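Local coordinates for Poly(A) RNA polymerase protein 2 (Saccharomyces cerevisiae, PDB 3NYB) that acts as the poly(A) RNA polymerase of the TRAMP RNA surveillance complex, probably adding adenylate tails to RNAs, at residues G76-C81 and H133-F138; H63-Y68 and D80-S85; L217-F222 and G291-L296. The protein carries 1 engineered substitution. All blocks are in the same frame, centred on the assembly; numbering follows the deposited sequence.

Interaction 1 of 3, residues G76-C81 and H133-F138. Engineered in segment 133-138: Ala135 (natural residue Asp).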
ATOM      1  N   GLY A  76      -1.797  11.676 -10.994  1.00 22.94           N
ATOM      2  CA  GLY A  76      -1.722  12.982 -10.365  1.00 12.21           C
ATOM      3  C   GLY A  76      -0.647  13.080  -9.290  1.00 37.08           C
ATOM      4  O   GLY A  76      -0.288  14.181  -8.890  1.00 51.26           O
ATOM      5  N   SER A  77      -0.119  11.947  -8.818  1.00 32.43           N
ATOM      6  CA  SER A  77       0.954  11.997  -7.821  1.00 33.46           C
ATOM      7  C   SER A  77       2.245  12.520  -8.439  1.00 33.88           C
ATOM      8  O   SER A  77       2.443  12.393  -9.653  1.00 34.24           O
ATOM      9  CB  SER A  77       1.195  10.627  -7.178  1.00 29.45           C
ATOM     10  OG  SER A  77       1.733   9.701  -8.102  1.00 38.70           O
ATOM     11  N   ASP A  78       3.105  13.116  -7.608  1.00 40.29           N
ATOM     12  CA  ASP A  78       4.410  13.613  -8.057  1.00 32.54           C
ATOM     13  C   ASP A  78       5.211  12.468  -8.627  1.00 36.77           C
ATOM     14  O   ASP A  78       5.260  11.376  -8.041  1.00 36.70           O
ATOM     15  CB  ASP A  78       5.251  14.164  -6.902  1.00 29.27           C
ATOM     16  CG  ASP A  78       4.589  15.285  -6.158  1.00 51.84           C
ATOM     17  OD1 ASP A  78       3.612  15.867  -6.671  1.00 62.26           O
ATOM     18  OD2 ASP A  78       5.067  15.584  -5.041  1.00 62.45           O
ATOM     19  N   ILE A  79       5.870  12.719  -9.752  1.00 29.85           N
ATOM     20  CA  ILE A  79       6.830  11.754 -10.241  1.00 33.25           C
ATOM     21  C   ILE A  79       8.216  12.206  -9.805  1.00 29.56           C
ATOM     22  O   ILE A  79       8.611  13.350 -10.038  1.00 31.59           O
ATOM     23  CB  ILE A  79       6.687  11.484 -11.764  1.00 48.85           C
ATOM     24  CG1 ILE A  79       7.788  12.121 -12.578  1.00 45.65           C
ATOM     25  CG2 ILE A  79       5.350  11.993 -12.290  1.00 54.64           C
ATOM     26  CD1 ILE A  79       7.341  12.282 -14.016  1.00 55.99           C
ATOM     27  N   ASP A  80       8.928  11.304  -9.131  1.00 24.04           N
ATOM     28  CA  ASP A  80      10.192  11.638  -8.487  1.00 32.52           C
ATOM     29  C   ASP A  80      11.381  11.519  -9.428  1.00 37.20           C
ATOM     30  O   ASP A  80      11.555  10.498 -10.097  1.00 42.82           O
ATOM     31  CB  ASP A  80      10.406  10.735  -7.269  1.00 40.74           C
ATOM     32  CG  ASP A  80       9.156  10.601  -6.415  1.00 52.67           C
ATOM     33  OD1 ASP A  80       8.734  11.615  -5.814  1.00 50.97           O
ATOM     34  OD2 ASP A  80       8.591   9.484  -6.348  1.00 65.46           O
ATOM     35  N   CYS A  81      12.207  12.559  -9.463  1.00 32.41           N
ATOM     36  CA  CYS A  81      13.422  12.545 -10.268  1.00 34.52           C
ATOM     37  C   CYS A  81      14.661  12.851  -9.443  1.00 33.83           C
ATOM     38  O   CYS A  81      14.608  13.666  -8.523  1.00 41.60           O
ATOM     39  CB  CYS A  81      13.305  13.561 -11.396  1.00 45.37           C
ATOM     40  SG  CYS A  81      11.725  13.462 -12.235  1.00 39.75           S
ATOM     41  N   HIS A 133       2.913  16.811 -12.205  1.00 27.20           N
ATOM     42  CA  HIS A 133       3.555  17.130 -10.939  1.00 22.11           C
ATOM     43  C   HIS A 133       4.922  16.485 -10.842  1.00 27.92           C
ATOM     44  O   HIS A 133       5.048  15.275 -11.010  1.00 30.72           O
ATOM     45  CB  HIS A 133       2.685  16.655  -9.779  1.00 20.23           C
ATOM     46  CG  HIS A 133       1.415  17.421  -9.642  1.00 43.59           C
ATOM     47  ND1 HIS A 133       1.238  18.414  -8.689  1.00 47.49           N
ATOM     48  CD2 HIS A 133       0.257  17.378 -10.344  1.00 51.26           C
ATOM     49  CE1 HIS A 133       0.035  18.930  -8.812  1.00 45.40           C
ATOM     50  NE2 HIS A 133      -0.586  18.314  -9.812  1.00 56.50           N
ATOM     51  N   ILE A 134       5.934  17.293 -10.551  1.00 24.45           N
ATOM     52  CA  ILE A 134       7.307  16.807 -10.435  1.00 31.42           C
ATOM     53  C   ILE A 134       7.913  17.101  -9.070  1.00 41.50           C
ATOM     54  O   ILE A 134       7.687  18.175  -8.491  1.00 35.04           O
ATOM     55  CB  ILE A 134       8.241  17.460 -11.474  1.00 30.95           C
ATOM     56  CG1 ILE A 134       7.992  16.890 -12.866  1.00 31.31           C
ATOM     57  CG2 ILE A 134       9.698  17.257 -11.090  1.00 26.81           C
ATOM     58  CD1 ILE A 134       6.985  17.653 -13.619  1.00 25.06           C
ATOM     59  N   ALA A 135       8.693  16.142  -8.572  1.00 32.89           N
ATOM     60  CA  ALA A 135       9.538  16.360  -7.405  1.00 25.36           C
ATOM     61  C   ALA A 135      10.991  15.985  -7.704  1.00 29.46           C
ATOM     62  O   ALA A 135      11.285  14.840  -8.042  1.00 29.50           O
ATOM     63  CB  ALA A 135       9.028  15.574  -6.228  1.00 26.65           C
ATOM     64  N   VAL A 136      11.891  16.954  -7.559  1.00 27.84           N
ATOM     65  CA  VAL A 136      13.297  16.763  -7.891  1.00 33.30           C
ATOM     66  C   VAL A 136      14.204  16.804  -6.676  1.00 41.01           C
ATOM     67  O   VAL A 136      14.026  17.638  -5.797  1.00 39.90           O
ATOM     68  CB  VAL A 136      13.804  17.838  -8.874  1.00 29.23           C
ATOM     69  CG1 VAL A 136      15.306  17.748  -8.992  1.00 12.57           C
ATOM     70  CG2 VAL A 136      13.146  17.670 -10.232  1.00 22.08           C
ATOM     71  N   SER A 137      15.191  15.910  -6.654  1.00 44.13           N
ATOM     72  CA  SER A 137      16.186  15.865  -5.600  1.00 36.88           C
ATOM     73  C   SER A 137      17.501  15.363  -6.199  1.00 42.92           C
ATOM     74  O   SER A 137      17.498  14.798  -7.291  1.00 38.93           O
ATOM     75  CB  SER A 137      15.722  14.901  -4.520  1.00 37.76           C
ATOM     76  OG  SER A 137      15.734  13.578  -5.021  1.00 30.65           O
ATOM     77  N   PHE A 138      18.616  15.550  -5.488  1.00 43.19           N
ATOM     78  CA  PHE A 138      19.923  15.087  -5.967  1.00 33.38           C
ATOM     79  C   PHE A 138      20.302  13.746  -5.363  1.00 35.33           C
ATOM     80  O   PHE A 138      21.465  13.367  -5.352  1.00 44.02           O
ATOM     81  CB  PHE A 138      21.025  16.112  -5.675  1.00 47.63           C
ATOM     82  CG  PHE A 138      20.780  17.462  -6.294  1.00 56.61           C
ATOM     83  CD1 PHE A 138      21.101  17.701  -7.621  1.00 58.49           C
ATOM     84  CD2 PHE A 138      20.233  18.491  -5.548  1.00 53.99           C
ATOM     85  CE1 PHE A 138      20.867  18.935  -8.190  1.00 53.57           C
ATOM     86  CE2 PHE A 138      19.997  19.728  -6.116  1.00 48.03           C
ATOM     87  CZ  PHE A 138      20.309  19.948  -7.436  1.00 44.95           C
TER
HETATM   88  O   HOH W   1       1.991  13.662 -12.043  1.00 40.26           O
HETATM   89  O   HOH W   2       4.163  18.600  -7.058  1.00 45.40           O
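Two parallel strands, 79-81 and 133-137, are zipped tightly through their backbones. Ile79 N donates to His133 O at 3.0 Å, Cys81 N to Ala135 O at 2.8 Å, and Ala135 N and Ser137 N reply to Ile79 O and Cys81 O. One face carries Ile79, Cys81, Ile134 and Val136, all buried, suiting branched residues and a compact thiol: Ile79 and Ile134 lean on helix 36-54, Val136 on helix 92-105. The start of the pair is looser and wet. One water takes the N-H of His133 and donates to Ser77 O at 2.7 Å; another donates to Asp78 OD1 and is weakly linked to His133 ND1. Asp78 OD1 also lies 3.3 Å from His133 CB; the carboxylate and imidazole planes are 19° apart, but the two groups cross obliquely. An alanine at His133 would remove the imidazole, losing the CD2 contact with Gly76 O and the weak water link, and would probably leave the Asp78 carboxylate less restrained. Asp78 and Asp80 flank the engineered Ala135, an aspartate in the natural protein. The three positions are consistent with the carboxylate triad that binds catalytic metals in relatives of the nucleotidyltransferase palm.

Interaction 2 of 3, residues H63-Y68 and D80-S85; sequences HVFGSY and DCVVTS
The phenyl ring of Phe65 carries this contact: one face receives CB of Asp80, and its edge meets the backbone of the next strand at Cys81 C and Val82 N. The second flat group, the imidazole of His63, meets the methyl CG2 of Thr84 at its edge, 4.0 Å from CD2. The setting is an antiparallel pairing at the edge of the nucleotidyltransferase palm sheet, where the strand leads into Gly66 and Ser67, consistent with the glycine-serine signature of the family. Phe65 has CG between the backbone N and the carbonyl carbon (chi1 68°), and this folds the ring over strand 80-83. Asp80 CB then lies 3.7 Å from the ring centroid in a CH-pi contact, offset toward the rim, while the carboxylate extends beyond. A large flat hydrocarbon suits this place, since its face covers the methylene while its edge abuts the Cys81-Val82 peptide. Gly66 has backbone angles that by themselves call for glycine. Thr84 OG1 bonds to Asp61 N. His63 and Val82 form a hydrogen-bonded pair, with both bonds lying in the carbonyl planes: His63 N donates to Val82 O at 3.1 Å, and Val82 N to His63 O at 3.0 Å. One more bond closes the pairing, from Phe65 N to Asp80 O at 3.0 Å, the donor standing above the carbonyl plane.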
ATOM      1  N   HIS A  63      16.789  11.230 -13.827  1.00 37.08           N
ATOM      2  CA  HIS A  63      16.155   9.919 -13.911  1.00 39.19           C
ATOM      3  C   HIS A  63      14.925   9.776 -13.030  1.00 41.85           C
ATOM      4  O   HIS A  63      14.891  10.257 -11.899  1.00 33.50           O
ATOM      5  CB  HIS A  63      17.168   8.813 -13.600  1.00 50.25           C
ATOM      6  CG  HIS A  63      18.343   8.804 -14.525  1.00 56.01           C
ATOM      7  ND1 HIS A  63      18.223   8.534 -15.873  1.00 60.26           N
ATOM      8  CD2 HIS A  63      19.655   9.048 -14.305  1.00 48.99           C
ATOM      9  CE1 HIS A  63      19.413   8.610 -16.441  1.00 59.15           C
ATOM     10  NE2 HIS A  63      20.299   8.920 -15.511  1.00 57.18           N
ATOM     11  N   VAL A  64      13.909   9.110 -13.560  1.00 41.34           N
ATOM     12  CA  VAL A  64      12.704   8.836 -12.800  1.00 30.77           C
ATOM     13  C   VAL A  64      12.959   7.642 -11.898  1.00 34.07           C
ATOM     14  O   VAL A  64      13.367   6.590 -12.383  1.00 46.26           O
ATOM     15  CB  VAL A  64      11.541   8.454 -13.738  1.00 26.24           C
ATOM     16  CG1 VAL A  64      10.291   8.049 -12.922  1.00 28.65           C
ATOM     17  CG2 VAL A  64      11.236   9.580 -14.716  1.00 16.60           C
ATOM     18  N   PHE A  65      12.707   7.792 -10.596  1.00 36.56           N
ATOM     19  CA  PHE A  65      12.779   6.669  -9.656  1.00 34.03           C
ATOM     20  C   PHE A  65      11.494   6.571  -8.824  1.00 33.49           C
ATOM     21  O   PHE A  65      10.775   7.551  -8.670  1.00 33.92           O
ATOM     22  CB  PHE A  65      13.976   6.846  -8.716  1.00 40.89           C
ATOM     23  CG  PHE A  65      13.828   8.007  -7.753  1.00 45.12           C
ATOM     24  CD1 PHE A  65      13.287   7.822  -6.486  1.00 39.16           C
ATOM     25  CD2 PHE A  65      14.208   9.287  -8.125  1.00 46.35           C
ATOM     26  CE1 PHE A  65      13.144   8.891  -5.604  1.00 36.03           C
ATOM     27  CE2 PHE A  65      14.077  10.357  -7.255  1.00 37.97           C
ATOM     28  CZ  PHE A  65      13.546  10.162  -5.992  1.00 34.42           C
ATOM     29  N   GLY A  66      11.208   5.398  -8.274  1.00 40.43           N
ATOM     30  CA  GLY A  66      10.109   5.276  -7.332  1.00 36.74           C
ATOM     31  C   GLY A  66       8.815   4.787  -7.950  1.00 42.00           C
ATOM     32  O   GLY A  66       8.822   3.986  -8.887  1.00 46.79           O
ATOM     33  N   SER A  67       7.699   5.276  -7.419  1.00 40.85           N
ATOM     34  CA  SER A  67       6.377   4.846  -7.854  1.00 27.26           C
ATOM     35  C   SER A  67       6.241   4.776  -9.366  1.00 36.47           C
ATOM     36  O   SER A  67       5.526   3.920  -9.885  1.00 39.89           O
ATOM     37  CB  SER A  67       5.311   5.779  -7.292  1.00 34.54           C
ATOM     38  OG  SER A  67       5.227   5.644  -5.888  1.00 60.66           O
ATOM     39  N   TYR A  68       6.919   5.675 -10.074  1.00 30.85           N
ATOM     40  CA  TYR A  68       6.720   5.777 -11.515  1.00 28.83           C
ATOM     41  C   TYR A  68       7.592   4.854 -12.364  1.00 21.68           C
ATOM     42  O   TYR A  68       7.306   4.667 -13.539  1.00 33.67           O
ATOM     43  CB  TYR A  68       6.810   7.236 -11.999  1.00 26.70           C
ATOM     44  CG  TYR A  68       5.511   8.030 -11.878  1.00 24.73           C
ATOM     45  CD1 TYR A  68       4.660   8.185 -12.974  1.00 41.09           C
ATOM     46  CD2 TYR A  68       5.137   8.624 -10.674  1.00 22.39           C
ATOM     47  CE1 TYR A  68       3.481   8.910 -12.880  1.00 37.04           C
ATOM     48  CE2 TYR A  68       3.953   9.360 -10.560  1.00 18.88           C
ATOM     49  CZ  TYR A  68       3.126   9.495 -11.669  1.00 33.28           C
ATOM     50  OH  TYR A  68       1.947  10.212 -11.575  1.00 21.91           O
ATOM     51  N   ASP A  80       8.928  11.304  -9.131  1.00 24.04           N
ATOM     52  CA  ASP A  80      10.192  11.638  -8.487  1.00 32.52           C
ATOM     53  C   ASP A  80      11.381  11.519  -9.428  1.00 37.20           C
ATOM     54  O   ASP A  80      11.555  10.498 -10.097  1.00 42.82           O
ATOM     55  CB  ASP A  80      10.406  10.735  -7.269  1.00 40.74           C
ATOM     56  CG  ASP A  80       9.156  10.601  -6.415  1.00 52.67           C
ATOM     57  OD1 ASP A  80       8.734  11.615  -5.814  1.00 50.97           O
ATOM     58  OD2 ASP A  80       8.591   9.484  -6.348  1.00 65.46           O
ATOM     59  N   CYS A  81      12.207  12.559  -9.463  1.00 32.41           N
ATOM     60  CA  CYS A  81      13.422  12.545 -10.268  1.00 34.52           C
ATOM     61  C   CYS A  81      14.661  12.851  -9.443  1.00 33.83           C
ATOM     62  O   CYS A  81      14.608  13.666  -8.523  1.00 41.60           O
ATOM     63  CB  CYS A  81      13.305  13.561 -11.396  1.00 45.37           C
ATOM     64  SG  CYS A  81      11.725  13.462 -12.235  1.00 39.75           S
ATOM     65  N   VAL A  82      15.769  12.190  -9.784  1.00 47.00           N
ATOM     66  CA  VAL A  82      17.090  12.488  -9.234  1.00 43.41           C
ATOM     67  C   VAL A  82      17.922  13.213 -10.279  1.00 43.84           C
ATOM     68  O   VAL A  82      17.917  12.831 -11.451  1.00 49.64           O
ATOM     69  CB  VAL A  82      17.887  11.211  -8.934  1.00 47.05           C
ATOM     70  CG1 VAL A  82      18.516  11.292  -7.556  1.00 52.91           C
ATOM     71  CG2 VAL A  82      17.019   9.981  -9.071  1.00 47.98           C
ATOM     72  N   VAL A  83      18.664  14.230  -9.856  1.00 51.11           N
ATOM     73  CA  VAL A  83      19.632  14.889 -10.733  1.00 51.15           C
ATOM     74  C   VAL A  83      21.037  14.431 -10.375  1.00 51.13           C
ATOM     75  O   VAL A  83      21.369  14.358  -9.189  1.00 47.26           O
ATOM     76  CB  VAL A  83      19.556  16.401 -10.602  1.00 40.04           C
ATOM     77  CG1 VAL A  83      20.628  17.054 -11.448  1.00 40.61           C
ATOM     78  CG2 VAL A  83      18.202  16.870 -11.032  1.00 33.56           C
ATOM     79  N   THR A  84      21.866  14.182 -11.396  1.00 59.34           N
ATOM     80  CA  THR A  84      23.074  13.354 -11.256  1.00 57.52           C
ATOM     81  C   THR A  84      24.481  13.971 -11.274  1.00 74.52           C
ATOM     82  O   THR A  84      25.448  13.256 -11.003  1.00 93.21           O
ATOM     83  CB  THR A  84      23.091  12.202 -12.299  1.00 59.98           C
ATOM     84  OG1 THR A  84      22.681  12.699 -13.581  1.00 61.59           O
ATOM     85  CG2 THR A  84      22.178  11.055 -11.871  1.00 54.06           C
ATOM     86  N   SER A  85      24.651  15.245 -11.597  1.00 75.59           N
ATOM     87  CA  SER A  85      26.010  15.790 -11.453  1.00 85.03           C
ATOM     88  C   SER A  85      26.381  15.800  -9.972  1.00 87.55           C
ATOM     89  O   SER A  85      25.496  15.812  -9.120  1.00 99.87           O
ATOM     90  CB  SER A  85      26.130  17.194 -12.048  1.00 86.08           C
ATOM     91  OG  SER A  85      26.601  17.139 -13.380  1.00 85.11           O
TER

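Interaction 3 of 3, residues L217-F222 and G291-L296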
ATOM      1  N   LEU A 217      -8.484 -11.392  -0.537  1.00 37.05           N
ATOM      2  CA  LEU A 217      -7.217 -10.952   0.024  1.00 41.00           C
ATOM      3  C   LEU A 217      -7.266  -9.474   0.408  1.00 48.90           C
ATOM      4  O   LEU A 217      -6.681  -9.065   1.409  1.00 50.66           O
ATOM      5  CB  LEU A 217      -6.093 -11.232  -0.962  1.00 35.98           C
ATOM      6  CG  LEU A 217      -6.074 -12.707  -1.382  1.00 37.96           C
ATOM      7  CD1 LEU A 217      -5.167 -12.931  -2.581  1.00 41.37           C
ATOM      8  CD2 LEU A 217      -5.667 -13.605  -0.208  1.00 29.25           C
ATOM      9  N   LEU A 218      -7.986  -8.679  -0.382  1.00 44.77           N
ATOM     10  CA  LEU A 218      -8.160  -7.265  -0.075  1.00 34.21           C
ATOM     11  C   LEU A 218      -8.855  -7.129   1.261  1.00 30.36           C
ATOM     12  O   LEU A 218      -8.362  -6.473   2.178  1.00 35.93           O
ATOM     13  CB  LEU A 218      -8.965  -6.569  -1.169  1.00 33.12           C
ATOM     14  CG  LEU A 218      -8.874  -5.039  -1.322  1.00 34.60           C
ATOM     15  CD1 LEU A 218     -10.207  -4.375  -1.125  1.00 26.51           C
ATOM     16  CD2 LEU A 218      -7.823  -4.414  -0.421  1.00 33.13           C
ATOM     17  N   ILE A 219     -10.002  -7.773   1.379  1.00 42.05           N
ATOM     18  CA  ILE A 219     -10.721  -7.764   2.637  1.00 45.81           C
ATOM     19  C   ILE A 219      -9.833  -8.266   3.769  1.00 41.76           C
ATOM     20  O   ILE A 219      -9.657  -7.583   4.769  1.00 49.40           O
ATOM     21  CB  ILE A 219     -12.000  -8.593   2.549  1.00 41.41           C
ATOM     22  CG1 ILE A 219     -13.027  -7.859   1.690  1.00 37.18           C
ATOM     23  CG2 ILE A 219     -12.555  -8.845   3.929  1.00 45.72           C
ATOM     24  CD1 ILE A 219     -14.319  -8.587   1.552  1.00 36.55           C
ATOM     25  N   GLU A 220      -9.248  -9.444   3.593  1.00 43.36           N
ATOM     26  CA  GLU A 220      -8.411 -10.035   4.630  1.00 48.34           C
ATOM     27  C   GLU A 220      -7.183  -9.185   4.971  1.00 48.52           C
ATOM     28  O   GLU A 220      -6.675  -9.238   6.089  1.00 55.30           O
ATOM     29  CB  GLU A 220      -8.004 -11.460   4.248  1.00 45.15           C
ATOM     30  CG  GLU A 220      -9.192 -12.388   4.064  1.00 54.21           C
ATOM     31  CD  GLU A 220      -8.813 -13.739   3.487  1.00 72.05           C
ATOM     32  OE1 GLU A 220      -7.647 -13.920   3.083  1.00 74.96           O
ATOM     33  OE2 GLU A 220      -9.691 -14.621   3.438  1.00 84.15           O
ATOM     34  N   PHE A 221      -6.706  -8.396   4.018  1.00 41.23           N
ATOM     35  CA  PHE A 221      -5.615  -7.486   4.316  1.00 43.53           C
ATOM     36  C   PHE A 221      -6.063  -6.443   5.340  1.00 46.49           C
ATOM     37  O   PHE A 221      -5.349  -6.152   6.294  1.00 38.44           O
ATOM     38  CB  PHE A 221      -5.102  -6.801   3.046  1.00 39.08           C
ATOM     39  CG  PHE A 221      -4.202  -5.620   3.314  1.00 36.86           C
ATOM     40  CD1 PHE A 221      -2.831  -5.767   3.333  1.00 32.41           C
ATOM     41  CD2 PHE A 221      -4.732  -4.361   3.537  1.00 41.57           C
ATOM     42  CE1 PHE A 221      -1.998  -4.682   3.573  1.00 36.24           C
ATOM     43  CE2 PHE A 221      -3.906  -3.277   3.776  1.00 41.24           C
ATOM     44  CZ  PHE A 221      -2.539  -3.437   3.795  1.00 34.80           C
ATOM     45  N   PHE A 222      -7.241  -5.868   5.133  1.00 39.57           N
ATOM     46  CA  PHE A 222      -7.754  -4.871   6.065  1.00 47.00           C
ATOM     47  C   PHE A 222      -8.130  -5.503   7.396  1.00 52.22           C
ATOM     48  O   PHE A 222      -8.129  -4.844   8.436  1.00 58.57           O
ATOM     49  CB  PHE A 222      -8.963  -4.144   5.475  1.00 54.11           C
ATOM     50  CG  PHE A 222      -8.622  -3.235   4.330  1.00 48.68           C
ATOM     51  CD1 PHE A 222      -7.644  -2.265   4.470  1.00 45.17           C
ATOM     52  CD2 PHE A 222      -9.284  -3.346   3.121  1.00 40.76           C
ATOM     53  CE1 PHE A 222      -7.328  -1.430   3.425  1.00 45.36           C
ATOM     54  CE2 PHE A 222      -8.972  -2.518   2.077  1.00 42.64           C
ATOM     55  CZ  PHE A 222      -7.993  -1.555   2.225  1.00 48.34           C
ATOM     56  N   GLY A 291     -12.273   0.309   9.333  1.00 32.46           N
ATOM     57  CA  GLY A 291     -13.337   0.965   8.595  1.00 34.58           C
ATOM     58  C   GLY A 291     -13.482   0.362   7.208  1.00 39.26           C
ATOM     59  O   GLY A 291     -14.589   0.086   6.745  1.00 44.80           O
ATOM     60  N   ALA A 292     -12.352   0.139   6.548  1.00 30.56           N
ATOM     61  CA  ALA A 292     -12.371  -0.389   5.196  1.00 38.50           C
ATOM     62  C   ALA A 292     -12.957  -1.800   5.190  1.00 41.13           C
ATOM     63  O   ALA A 292     -13.839  -2.123   4.393  1.00 45.52           O
ATOM     64  CB  ALA A 292     -10.973  -0.365   4.600  1.00 29.77           C
ATOM     65  N   PHE A 293     -12.463  -2.637   6.088  1.00 36.53           N
ATOM     66  CA  PHE A 293     -13.030  -3.960   6.296  1.00 38.79           C
ATOM     67  C   PHE A 293     -14.545  -3.887   6.529  1.00 40.34           C
ATOM     68  O   PHE A 293     -15.313  -4.570   5.856  1.00 46.26           O
ATOM     69  CB  PHE A 293     -12.344  -4.620   7.484  1.00 31.14           C
ATOM     70  CG  PHE A 293     -12.922  -5.935   7.852  1.00 46.19           C
ATOM     71  CD1 PHE A 293     -12.343  -7.106   7.401  1.00 55.04           C
ATOM     72  CD2 PHE A 293     -14.047  -6.011   8.654  1.00 59.38           C
ATOM     73  CE1 PHE A 293     -12.872  -8.330   7.738  1.00 60.83           C
ATOM     74  CE2 PHE A 293     -14.585  -7.229   8.993  1.00 59.61           C
ATOM     75  CZ  PHE A 293     -13.996  -8.394   8.537  1.00 66.29           C
ATOM     76  N   ASP A 294     -14.971  -3.057   7.480  1.00 40.29           N
ATOM     77  CA  ASP A 294     -16.392  -2.916   7.789  1.00 47.17           C
ATOM     78  C   ASP A 294     -17.191  -2.553   6.546  1.00 56.71           C
ATOM     79  O   ASP A 294     -18.233  -3.152   6.276  1.00 60.94           O
ATOM     80  CB  ASP A 294     -16.617  -1.857   8.869  1.00 51.88           C
ATOM     81  CG  ASP A 294     -16.157  -2.313  10.241  1.00 68.51           C
ATOM     82  OD1 ASP A 294     -15.498  -3.370  10.335  1.00 80.63           O
ATOM     83  OD2 ASP A 294     -16.454  -1.609  11.230  1.00 68.57           O
ATOM     84  N   LEU A 295     -16.695  -1.573   5.793  1.00 46.80           N
ATOM     85  CA  LEU A 295     -17.380  -1.091   4.597  1.00 41.12           C
ATOM     86  C   LEU A 295     -17.485  -2.165   3.517  1.00 43.68           C
ATOM     87  O   LEU A 295     -18.570  -2.413   2.986  1.00 36.05           O
ATOM     88  CB  LEU A 295     -16.676   0.146   4.043  1.00 44.75           C
ATOM     89  CG  LEU A 295     -16.848   1.458   4.818  1.00 40.93           C
ATOM     90  CD1 LEU A 295     -15.665   2.396   4.620  1.00 43.50           C
ATOM     91  CD2 LEU A 295     -18.135   2.144   4.419  1.00 36.56           C
ATOM     92  N   LEU A 296     -16.358  -2.801   3.203  1.00 38.99           N
ATOM     93  CA  LEU A 296     -16.315  -3.854   2.184  1.00 41.40           C
ATOM     94  C   LEU A 296     -17.215  -5.041   2.518  1.00 50.93           C
ATOM     95  O   LEU A 296     -18.017  -5.476   1.686  1.00 41.93           O
ATOM     96  CB  LEU A 296     -14.887  -4.357   1.974  1.00 35.27           C
ATOM     97  CG  LEU A 296     -13.867  -3.392   1.373  1.00 36.47           C
ATOM     98  CD1 LEU A 296     -12.494  -4.043   1.405  1.00 46.26           C
ATOM     99  CD2 LEU A 296     -14.237  -3.005  -0.047  1.00 32.54           C
TER
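Helices 217-222 and 291-296 run roughly antiparallel, their axes 8.6 Å apart at closest approach with 141° between their directions, and they meet mainly through apolar side chains. The aromatic contacts centre on Phe222. Its CG is anti to the carbonyl carbon (chi1 -70°), which places the ring between the helices. Ala292 CB sits over the middle of one face, 3.6 Å from the ring centroid and 7° off the normal, a nearly ideal CH-pi contact. A methyl is well matched here, small enough to let the ring lie close against the opposing helix. Leu296 reaches the same ring from another direction, its CD1 at the edge, 3.7 Å from Phe222 CD2. At the root of the ring, Phe222 CB meets Phe293 CB at 4.0 Å. Phe293 has CG anti to its own backbone N, and its ring runs across Ile219: CE1 touches CG2 of Ile219 at 3.9 Å, while the carbonyl O of Ile219 lies near the ring plane, at the edge.

The aliphatic contacts gather round Leu296 CD1. This single methyl also touches Leu218 CD1 at 3.4 Å and Ile219 CG1 at 3.9 Å, with the Ile219 and Leu296 side chains sliding past each other in opposite directions. Branched chains suit such a spot because each offers several methyls to different neighbours.

Beyond the pair, the Phe222 ring also meets Phe170 and Phe289. Glu220 points away from helix 291-296; its carboxylate hydrogen-bonds to His200 and to Tyr28 of the Protein AIR2 chain and forms a salt bridge with Arg26 of that chain, whose Trp25 packs on Ile219. The arrangement is an inclined, roughly antiparallel helix pair in the buried core of the helical central domain, beside the surface where the zinc-knuckle protein binds.

Interactions 1 and 2 are two sides of one strand: 79-83 pairs in parallel with 132-137 and in antiparallel fashion with 62-65, so the two contacts share Asp80 and Cys81 and their centres are only 7 Å apart. They are also tied directly, by probable hydrogen bonds from Val83 N to Ser137 O and from Tyr68 OH to Ser77 O, each 2.9 Å. Together they frame Asp78, Asp80 and the engineered Ala135, the probable catalytic carboxylate positions of the palm, with Gly66 and Ser67 nearby. Interaction 3 lies across the centre of the chain, about 31 Å from interaction 1 and 33 Å from interaction 2 between centres, in a helical region that faces Protein AIR2.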